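PDB 5YVD: Nsp15, which probably cleaves RNA at uridylates as the hexameric endoribonuclease of the MERS coronavirus, a member of the EndoU clan. Local coordinates for residues A[197-211]-A[246-258]. Residues are numbered along the deposited sequence; the frame is centred on the assembly and turned at random.
Sequences CSDFLPLSDMEKDFL and HLLIGLYKRQQEG. Unlike the reference sequence in segment 246-258: R254 (reference Lys).
With CG anti to the backbone N in both residues (chi1 -169° in F200), the aromatic side chains of F200 and Y252 reach toward each other and form an offset stack. Their ring centroids are 4.7 Å apart and the planes 14° from parallel. The F200 ring is slid off the tyrosine, and its CB sits over the centre of the Y252 face, a CH-pi contact of 3.7 Å to the centroid. Q256 CG, from the tyrosine's own segment, lies over the opposite face, while C197 O meets the ring edge in plane, 3.5 Å from Y252 CE2. A water bridges Y252 OH and F200 O, 2.7 Å from each, tying the phenol end to the loop backbone. I249 is packed between F200, whose CZ touches its CB at 3.6 Å, and helix 205-211, where L211 CD2 and F210 CD2 press on CG1 and E207 CB meets CD1. Toward the C-terminal end of helix 248-255, C197 SG packs on Q255 CG at 3.6 Å. The two helices cross at -31° within the EndoU domain. Helix 215-221 adds F218 edge-to-face to F210, L296 N of helix 296-304 donates to E207 OE2 while R195 pairs with OE1, and strand 260-263 backs L251 and Q255.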
ATOM      1  N   CYS A 197      16.634 -16.666 -25.171  1.00 55.60           N
ATOM      2  CA  CYS A 197      15.811 -16.920 -26.353  1.00 57.37           C
ATOM      3  C   CYS A 197      15.536 -15.705 -27.207  1.00 58.33           C
ATOM      4  O   CYS A 197      15.124 -15.853 -28.350  1.00 58.75           O
ATOM      5  CB  CYS A 197      14.494 -17.594 -25.973  1.00 54.69           C
ATOM      6  SG  CYS A 197      14.752 -19.368 -25.764  1.00 52.24           S
ATOM      7  N   SER A 198      15.765 -14.518 -26.652  1.00 61.68           N
ATOM      8  CA  SER A 198      15.598 -13.275 -27.390  1.00 61.98           C
ATOM      9  C   SER A 198      16.938 -12.829 -27.981  1.00 62.85           C
ATOM     10  O   SER A 198      17.000 -12.439 -29.143  1.00 69.06           O
ATOM     11  CB  SER A 198      15.004 -12.193 -26.485  1.00 60.28           C
ATOM     12  OG  SER A 198      15.989 -11.661 -25.632  1.00 60.94           O
ATOM     13  N   ASP A 199      18.003 -12.903 -27.185  1.00 60.10           N
ATOM     14  CA  ASP A 199      19.354 -12.563 -27.649  1.00 60.62           C
ATOM     15  C   ASP A 199      20.277 -13.807 -27.672  1.00 56.38           C
ATOM     16  O   ASP A 199      20.882 -14.153 -26.648  1.00 52.16           O
ATOM     17  CB  ASP A 199      19.945 -11.453 -26.767  1.00 58.92           C
ATOM     18  CG  ASP A 199      21.430 -11.267 -26.989  1.00 63.02           C
ATOM     19  OD1 ASP A 199      21.835 -10.843 -28.084  1.00 62.92           O
ATOM     20  OD2 ASP A 199      22.209 -11.570 -26.066  1.00 72.13           O
ATOM     21  N   PHE A 200      20.369 -14.466 -28.835  1.00 49.80           N
ATOM     22  CA  PHE A 200      21.160 -15.699 -28.986  1.00 47.76           C
ATOM     23  C   PHE A 200      21.958 -15.701 -30.297  1.00 50.54           C
ATOM     24  O   PHE A 200      21.383 -15.632 -31.393  1.00 51.75           O
ATOM     25  CB  PHE A 200      20.270 -16.963 -28.937  1.00 48.59           C
ATOM     26  CG  PHE A 200      21.057 -18.263 -28.832  1.00 48.73           C
ATOM     27  CD1 PHE A 200      21.154 -18.937 -27.632  1.00 46.87           C
ATOM     28  CD2 PHE A 200      21.723 -18.791 -29.932  1.00 48.37           C
ATOM     29  CE1 PHE A 200      21.889 -20.103 -27.526  1.00 45.60           C
ATOM     30  CE2 PHE A 200      22.468 -19.948 -29.825  1.00 47.23           C
ATOM     31  CZ  PHE A 200      22.556 -20.601 -28.613  1.00 45.55           C
ATOM     32  N   LEU A 201      23.279 -15.818 -30.186  1.00 49.99           N
ATOM     33  CA  LEU A 201      24.132 -15.858 -31.356  1.00 51.20           C
ATOM     34  C   LEU A 201      25.045 -17.052 -31.270  1.00 47.45           C
ATOM     35  O   LEU A 201      25.671 -17.261 -30.244  1.00 45.00           O
ATOM     36  CB  LEU A 201      24.962 -14.580 -31.491  1.00 57.39           C
ATOM     37  CG  LEU A 201      24.430 -13.580 -32.533  1.00 63.61           C
ATOM     38  CD1 LEU A 201      23.108 -12.929 -32.096  1.00 66.36           C
ATOM     39  CD2 LEU A 201      25.495 -12.524 -32.846  1.00 63.33           C
ATOM     40  N   PRO A 202      25.134 -17.830 -32.365  1.00 46.89           N
ATOM     41  CA  PRO A 202      25.980 -19.009 -32.351  1.00 45.39           C
ATOM     42  C   PRO A 202      27.433 -18.608 -32.211  1.00 43.16           C
ATOM     43  O   PRO A 202      27.798 -17.493 -32.558  1.00 44.34           O
ATOM     44  CB  PRO A 202      25.705 -19.669 -33.708  1.00 44.76           C
ATOM     45  CG  PRO A 202      25.280 -18.560 -34.583  1.00 46.01           C
ATOM     46  CD  PRO A 202      24.515 -17.617 -33.689  1.00 46.30           C
ATOM     47  N   LEU A 203      28.238 -19.514 -31.687  1.00 40.80           N
ATOM     48  CA  LEU A 203      29.592 -19.195 -31.302  1.00 41.24           C
ATOM     49  C   LEU A 203      30.626 -20.106 -31.953  1.00 45.07           C
ATOM     50  O   LEU A 203      31.808 -19.911 -31.746  1.00 43.72           O
ATOM     51  CB  LEU A 203      29.718 -19.295 -29.782  1.00 38.46           C
ATOM     52  CG  LEU A 203      29.036 -18.214 -28.947  1.00 35.39           C
ATOM     53  CD1 LEU A 203      28.965 -18.645 -27.482  1.00 33.43           C
ATOM     54  CD2 LEU A 203      29.755 -16.876 -29.097  1.00 34.98           C
ATOM     55  N   SER A 204      30.185 -21.082 -32.746  1.00 49.00           N
ATOM     56  CA  SER A 204      31.076 -22.044 -33.382  1.00 46.48           C
ATOM     57  C   SER A 204      30.391 -22.635 -34.617  1.00 45.69           C
ATOM     58  O   SER A 204      29.197 -22.456 -34.819  1.00 51.24           O
ATOM     59  CB  SER A 204      31.396 -23.166 -32.403  1.00 47.72           C
ATOM     60  OG  SER A 204      30.297 -24.067 -32.321  1.00 48.68           O
ATOM     61  N   ASP A 205      31.135 -23.368 -35.428  1.00 45.28           N
ATOM     62  CA  ASP A 205      30.561 -23.978 -36.619  1.00 44.69           C
ATOM     63  C   ASP A 205      29.512 -25.033 -36.283  1.00 43.38           C
ATOM     64  O   ASP A 205      28.464 -25.133 -36.926  1.00 42.55           O
ATOM     65  CB  ASP A 205      31.665 -24.600 -37.460  1.00 45.68           C
ATOM     66  CG  ASP A 205      32.338 -23.598 -38.351  1.00 45.51           C
ATOM     67  OD1 ASP A 205      31.680 -22.607 -38.743  1.00 40.50           O
ATOM     68  OD2 ASP A 205      33.527 -23.822 -38.653  1.00 47.35           O
ATOM     69  N   MET A 206      29.804 -25.825 -35.269  1.00 45.20           N
ATOM     70  CA  MET A 206      28.846 -26.798 -34.780  1.00 44.71           C
ATOM     71  C   MET A 206      27.541 -26.101 -34.365  1.00 47.14           C
ATOM     72  O   MET A 206      26.459 -26.535 -34.761  1.00 51.32           O
ATOM     73  CB  MET A 206      29.437 -27.594 -33.623  1.00 41.75           C
ATOM     74  CG  MET A 206      28.711 -28.888 -33.353  1.00 43.29           C
ATOM     75  SD  MET A 206      29.105 -29.525 -31.710  1.00 43.36           S
ATOM     76  CE  MET A 206      30.587 -30.456 -32.077  1.00 42.17           C
ATOM     77  N   GLU A 207      27.626 -25.012 -33.605  1.00 47.85           N
ATOM     78  CA  GLU A 207      26.401 -24.314 -33.181  1.00 47.62           C
ATOM     79  C   GLU A 207      25.581 -23.833 -34.387  1.00 46.70           C
ATOM     80  O   GLU A 207      24.360 -23.939 -34.381  1.00 45.20           O
ATOM     81  CB  GLU A 207      26.711 -23.171 -32.196  1.00 47.37           C
ATOM     82  CG  GLU A 207      27.270 -23.686 -30.866  1.00 46.69           C
ATOM     83  CD  GLU A 207      26.938 -22.835 -29.633  1.00 44.97           C
ATOM     84  OE1 GLU A 207      27.055 -21.578 -29.683  1.00 40.43           O
ATOM     85  OE2 GLU A 207      26.587 -23.446 -28.590  1.00 43.39           O
ATOM     86  N   LYS A 208      26.255 -23.352 -35.431  1.00 47.64           N
ATOM     87  CA  LYS A 208      25.557 -22.862 -36.631  1.00 47.30           C
ATOM     88  C   LYS A 208      24.824 -23.974 -37.360  1.00 44.95           C
ATOM     89  O   LYS A 208      23.659 -23.807 -37.774  1.00 43.36           O
ATOM     90  CB  LYS A 208      26.525 -22.189 -37.607  1.00 46.42           C
ATOM     91  CG  LYS A 208      27.107 -20.866 -37.114  1.00 49.63           C
ATOM     92  CD  LYS A 208      28.013 -20.244 -38.179  1.00 50.16           C
ATOM     93  CE  LYS A 208      29.094 -19.361 -37.579  1.00 51.07           C
ATOM     94  NZ  LYS A 208      28.733 -17.934 -37.778  1.00 52.72           N
ATOM     95  N   ASP A 209      25.515 -25.097 -37.539  1.00 39.15           N
ATOM     96  CA  ASP A 209      24.906 -26.210 -38.218  1.00 41.02           C
ATOM     97  C   ASP A 209      23.686 -26.637 -37.391  1.00 41.29           C
ATOM     98  O   ASP A 209      22.606 -26.900 -37.931  1.00 40.19           O
ATOM     99  CB  ASP A 209      25.907 -27.369 -38.386  1.00 43.17           C
ATOM    100  CG  ASP A 209      26.972 -27.097 -39.462  1.00 43.77           C
ATOM    101  OD1 ASP A 209      26.872 -26.108 -40.228  1.00 41.85           O
ATOM    102  OD2 ASP A 209      27.910 -27.911 -39.551  1.00 43.11           O
ATOM    103  N   PHE A 210      23.851 -26.650 -36.072  1.00 38.60           N
ATOM    104  CA  PHE A 210      22.803 -27.107 -35.214  1.00 36.51           C
ATOM    105  C   PHE A 210      21.522 -26.333 -35.471  1.00 36.81           C
ATOM    106  O   PHE A 210      20.431 -26.920 -35.560  1.00 39.78           O
ATOM    107  CB  PHE A 210      23.186 -27.014 -33.741  1.00 34.93           C
ATOM    108  CG  PHE A 210      22.114 -27.544 -32.824  1.00 36.24           C
ATOM    109  CD1 PHE A 210      21.990 -28.897 -32.589  1.00 39.23           C
ATOM    110  CD2 PHE A 210      21.202 -26.692 -32.229  1.00 36.11           C
ATOM    111  CE1 PHE A 210      20.990 -29.394 -31.745  1.00 39.43           C
ATOM    112  CE2 PHE A 210      20.214 -27.169 -31.395  1.00 37.32           C
ATOM    113  CZ  PHE A 210      20.107 -28.529 -31.147  1.00 38.06           C
ATOM    114  N   LEU A 211      21.645 -25.023 -35.601  1.00 36.16           N
ATOM    115  CA  LEU A 211      20.466 -24.180 -35.720  1.00 36.57           C
ATOM    116  C   LEU A 211      19.774 -24.297 -37.053  1.00 35.17           C
ATOM    117  O   LEU A 211      18.589 -23.991 -37.120  1.00 30.37           O
ATOM    118  CB  LEU A 211      20.803 -22.715 -35.474  1.00 37.38           C
ATOM    119  CG  LEU A 211      21.322 -22.479 -34.070  1.00 36.86           C
ATOM    120  CD1 LEU A 211      21.778 -21.033 -33.952  1.00 35.92           C
ATOM    121  CD2 LEU A 211      20.231 -22.835 -33.079  1.00 40.17           C
ATOM    122  N   HIS A 246      17.692 -30.114 -22.362  1.00 43.01           N
ATOM    123  CA  HIS A 246      18.444 -29.575 -21.235  1.00 43.95           C
ATOM    124  C   HIS A 246      19.540 -28.574 -21.647  1.00 45.18           C
ATOM    125  O   HIS A 246      20.276 -28.055 -20.797  1.00 42.06           O
ATOM    126  CB  HIS A 246      19.000 -30.730 -20.395  1.00 44.71           C
ATOM    127  CG  HIS A 246      17.926 -31.601 -19.801  1.00 46.63           C
ATOM    128  ND1 HIS A 246      17.079 -31.165 -18.801  1.00 46.65           N
ATOM    129  CD2 HIS A 246      17.537 -32.864 -20.095  1.00 46.51           C
ATOM    130  CE1 HIS A 246      16.220 -32.123 -18.504  1.00 47.42           C
ATOM    131  NE2 HIS A 246      16.478 -33.167 -19.272  1.00 48.05           N
ATOM    132  N   LEU A 247      19.621 -28.261 -22.939  1.00 44.58           N
ATOM    133  CA  LEU A 247      20.676 -27.379 -23.417  1.00 44.10           C
ATOM    134  C   LEU A 247      20.034 -26.200 -24.108  1.00 39.68           C
ATOM    135  O   LEU A 247      19.102 -26.383 -24.870  1.00 41.33           O
ATOM    136  CB  LEU A 247      21.625 -28.128 -24.349  1.00 45.83           C
ATOM    137  CG  LEU A 247      22.928 -27.377 -24.639  1.00 51.98           C
ATOM    138  CD1 LEU A 247      23.853 -27.456 -23.436  1.00 53.56           C
ATOM    139  CD2 LEU A 247      23.633 -27.897 -25.891  1.00 54.48           C
ATOM    140  N   LEU A 248      20.527 -24.994 -23.844  1.00 38.41           N
ATOM    141  CA  LEU A 248      19.787 -23.796 -24.217  1.00 39.27           C
ATOM    142  C   LEU A 248      19.665 -23.643 -25.723  1.00 40.12           C
ATOM    143  O   LEU A 248      18.611 -23.239 -26.230  1.00 41.68           O
ATOM    144  CB  LEU A 248      20.374 -22.524 -23.621  1.00 40.32           C
ATOM    145  CG  LEU A 248      19.587 -21.254 -24.042  1.00 45.48           C
ATOM    146  CD1 LEU A 248      18.198 -21.214 -23.405  1.00 44.96           C
ATOM    147  CD2 LEU A 248      20.328 -19.955 -23.730  1.00 46.49           C
ATOM    148  N   ILE A 249      20.726 -23.955 -26.451  1.00 40.44           N
ATOM    149  CA  ILE A 249      20.674 -23.819 -27.904  1.00 38.47           C
ATOM    150  C   ILE A 249      19.515 -24.665 -28.489  1.00 37.23           C
ATOM    151  O   ILE A 249      18.843 -24.247 -29.437  1.00 36.89           O
ATOM    152  CB  ILE A 249      22.037 -24.147 -28.548  1.00 39.36           C
ATOM    153  CG1 ILE A 249      22.017 -23.852 -30.061  1.00 40.30           C
ATOM    154  CG2 ILE A 249      22.427 -25.595 -28.274  1.00 39.87           C
ATOM    155  CD1 ILE A 249      23.388 -23.919 -30.712  1.00 40.87           C
ATOM    156  N   GLY A 250      19.275 -25.836 -27.907  1.00 34.95           N
ATOM    157  CA  GLY A 250      18.163 -26.686 -28.321  1.00 36.98           C
ATOM    158  C   GLY A 250      16.797 -26.092 -27.973  1.00 36.27           C
ATOM    159  O   GLY A 250      15.847 -26.196 -28.752  1.00 36.24           O
ATOM    160  N   LEU A 251      16.711 -25.470 -26.803  1.00 34.72           N
ATOM    161  CA  LEU A 251      15.508 -24.757 -26.403  1.00 37.02           C
ATOM    162  C   LEU A 251      15.257 -23.545 -27.285  1.00 36.95           C
ATOM    163  O   LEU A 251      14.118 -23.302 -27.691  1.00 38.42           O
ATOM    164  CB  LEU A 251      15.579 -24.327 -24.920  1.00 37.66           C
ATOM    165  CG  LEU A 251      14.497 -23.373 -24.416  1.00 37.60           C
ATOM    166  CD1 LEU A 251      13.139 -23.987 -24.625  1.00 40.24           C
ATOM    167  CD2 LEU A 251      14.660 -23.022 -22.956  1.00 38.42           C
ATOM    168  N   TYR A 252      16.295 -22.762 -27.546  1.00 36.86           N
ATOM    169  CA  TYR A 252      16.159 -21.612 -28.443  1.00 39.65           C
ATOM    170  C   TYR A 252      15.678 -22.057 -29.822  1.00 42.89           C
ATOM    171  O   TYR A 252      14.686 -21.518 -30.361  1.00 47.39           O
ATOM    172  CB  TYR A 252      17.491 -20.893 -28.586  1.00 39.43           C
ATOM    173  CG  TYR A 252      17.555 -19.881 -29.694  1.00 39.40           C
ATOM    174  CD1 TYR A 252      18.288 -20.128 -30.834  1.00 41.47           C
ATOM    175  CD2 TYR A 252      16.906 -18.663 -29.590  1.00 41.71           C
ATOM    176  CE1 TYR A 252      18.358 -19.199 -31.847  1.00 43.33           C
ATOM    177  CE2 TYR A 252      16.978 -17.720 -30.594  1.00 40.27           C
ATOM    178  CZ  TYR A 252      17.701 -18.000 -31.720  1.00 42.48           C
ATOM    179  OH  TYR A 252      17.785 -17.084 -32.736  1.00 46.83           O
ATOM    180  N   LYS A 253      16.369 -23.044 -30.390  1.00 38.42           N
ATOM    181  CA  LYS A 253      16.059 -23.478 -31.747  1.00 39.46           C
ATOM    182  C   LYS A 253      14.611 -23.844 -31.801  1.00 38.12           C
ATOM    183  O   LYS A 253      13.891 -23.511 -32.739  1.00 38.30           O
ATOM    184  CB  LYS A 253      16.894 -24.695 -32.143  1.00 40.53           C
ATOM    185  CG  LYS A 253      16.519 -25.260 -33.487  1.00 40.01           C
ATOM    186  CD  LYS A 253      17.501 -26.313 -33.940  1.00 42.58           C
ATOM    187  CE  LYS A 253      17.045 -26.960 -35.241  1.00 42.62           C
ATOM    188  NZ  LYS A 253      15.785 -27.721 -35.049  1.00 42.09           N
ATOM    189  N   ARG A 254      14.194 -24.530 -30.758  1.00 38.39           N
ATOM    190  CA  ARG A 254      12.867 -25.049 -30.690  1.00 40.36           C
ATOM    191  C   ARG A 254      11.837 -23.943 -30.648  1.00 40.64           C
ATOM    192  O   ARG A 254      10.925 -23.921 -31.455  1.00 40.32           O
ATOM    193  CB  ARG A 254      12.730 -25.918 -29.456  1.00 41.96           C
ATOM    194  CG  ARG A 254      11.309 -26.360 -29.188  1.00 45.24           C
ATOM    195  CD  ARG A 254      10.843 -27.300 -30.275  1.00 50.00           C
ATOM    196  NE  ARG A 254       9.398 -27.384 -30.330  1.00 55.40           N
ATOM    197  CZ  ARG A 254       8.723 -28.114 -31.209  1.00 61.54           C
ATOM    198  NH1 ARG A 254       9.354 -28.862 -32.114  1.00 66.67           N
ATOM    199  NH2 ARG A 254       7.403 -28.094 -31.172  1.00 64.46           N
ATOM    200  N   GLN A 255      11.994 -23.028 -29.700  1.00 41.83           N
ATOM    201  CA  GLN A 255      10.934 -22.069 -29.400  1.00 45.34           C
ATOM    202  C   GLN A 255      10.766 -20.993 -30.481  1.00 47.55           C
ATOM    203  O   GLN A 255       9.682 -20.421 -30.629  1.00 45.84           O
ATOM    204  CB  GLN A 255      11.158 -21.440 -28.031  1.00 44.70           C
ATOM    205  CG  GLN A 255      12.159 -20.324 -28.016  1.00 46.85           C
ATOM    206  CD  GLN A 255      11.545 -19.011 -28.385  1.00 47.71           C
ATOM    207  OE1 GLN A 255      10.388 -18.782 -28.105  1.00 52.50           O
ATOM    208  NE2 GLN A 255      12.320 -18.133 -29.010  1.00 49.37           N
ATOM    209  N   GLN A 256      11.847 -20.735 -31.217  1.00 48.82           N
ATOM    210  CA  GLN A 256      11.822 -19.874 -32.387  1.00 49.20           C
ATOM    211  C   GLN A 256      10.941 -20.420 -33.507  1.00 48.68           C
ATOM    212  O   GLN A 256      10.661 -19.696 -34.465  1.00 44.31           O
ATOM    213  CB  GLN A 256      13.230 -19.700 -32.934  1.00 51.98           C
ATOM    214  CG  GLN A 256      14.063 -18.691 -32.186  1.00 54.01           C
ATOM    215  CD  GLN A 256      14.136 -17.359 -32.895  1.00 53.76           C
ATOM    216  OE1 GLN A 256      14.573 -17.272 -34.053  1.00 58.50           O
ATOM    217  NE2 GLN A 256      13.741 -16.308 -32.201  1.00 53.14           N
ATOM    218  N   GLU A 257      10.534 -21.686 -33.407  1.00 46.84           N
ATOM    219  CA  GLU A 257       9.500 -22.227 -34.299  1.00 47.25           C
ATOM    220  C   GLU A 257       8.099 -21.816 -33.828  1.00 46.62           C
ATOM    221  O   GLU A 257       7.115 -22.236 -34.413  1.00 47.78           O
ATOM    222  CB  GLU A 257       9.601 -23.767 -34.422  1.00 44.28           C
ATOM    223  CG  GLU A 257      10.889 -24.249 -35.061  1.00 44.12           C
ATOM    224  CD  GLU A 257      11.089 -25.760 -34.990  1.00 46.69           C
ATOM    225  OE1 GLU A 257      10.669 -26.399 -34.005  1.00 48.50           O
ATOM    226  OE2 GLU A 257      11.707 -26.317 -35.914  1.00 45.54           O
ATOM    227  N   GLY A 258       8.016 -21.055 -32.737  1.00 46.60           N
ATOM    228  CA  GLY A 258       6.791 -20.362 -32.339  1.00 44.04           C
ATOM    229  C   GLY A 258       5.747 -21.117 -31.536  1.00 42.91           C
ATOM    230  O   GLY A 258       4.643 -20.597 -31.301  1.00 46.01           O
TER
HETATM  231  O   HOH W   1      17.776 -14.181 -31.076  1.00 52.05           O
HETATM  232  O   HOH W   2      20.398 -17.172 -33.368  1.00 38.54           O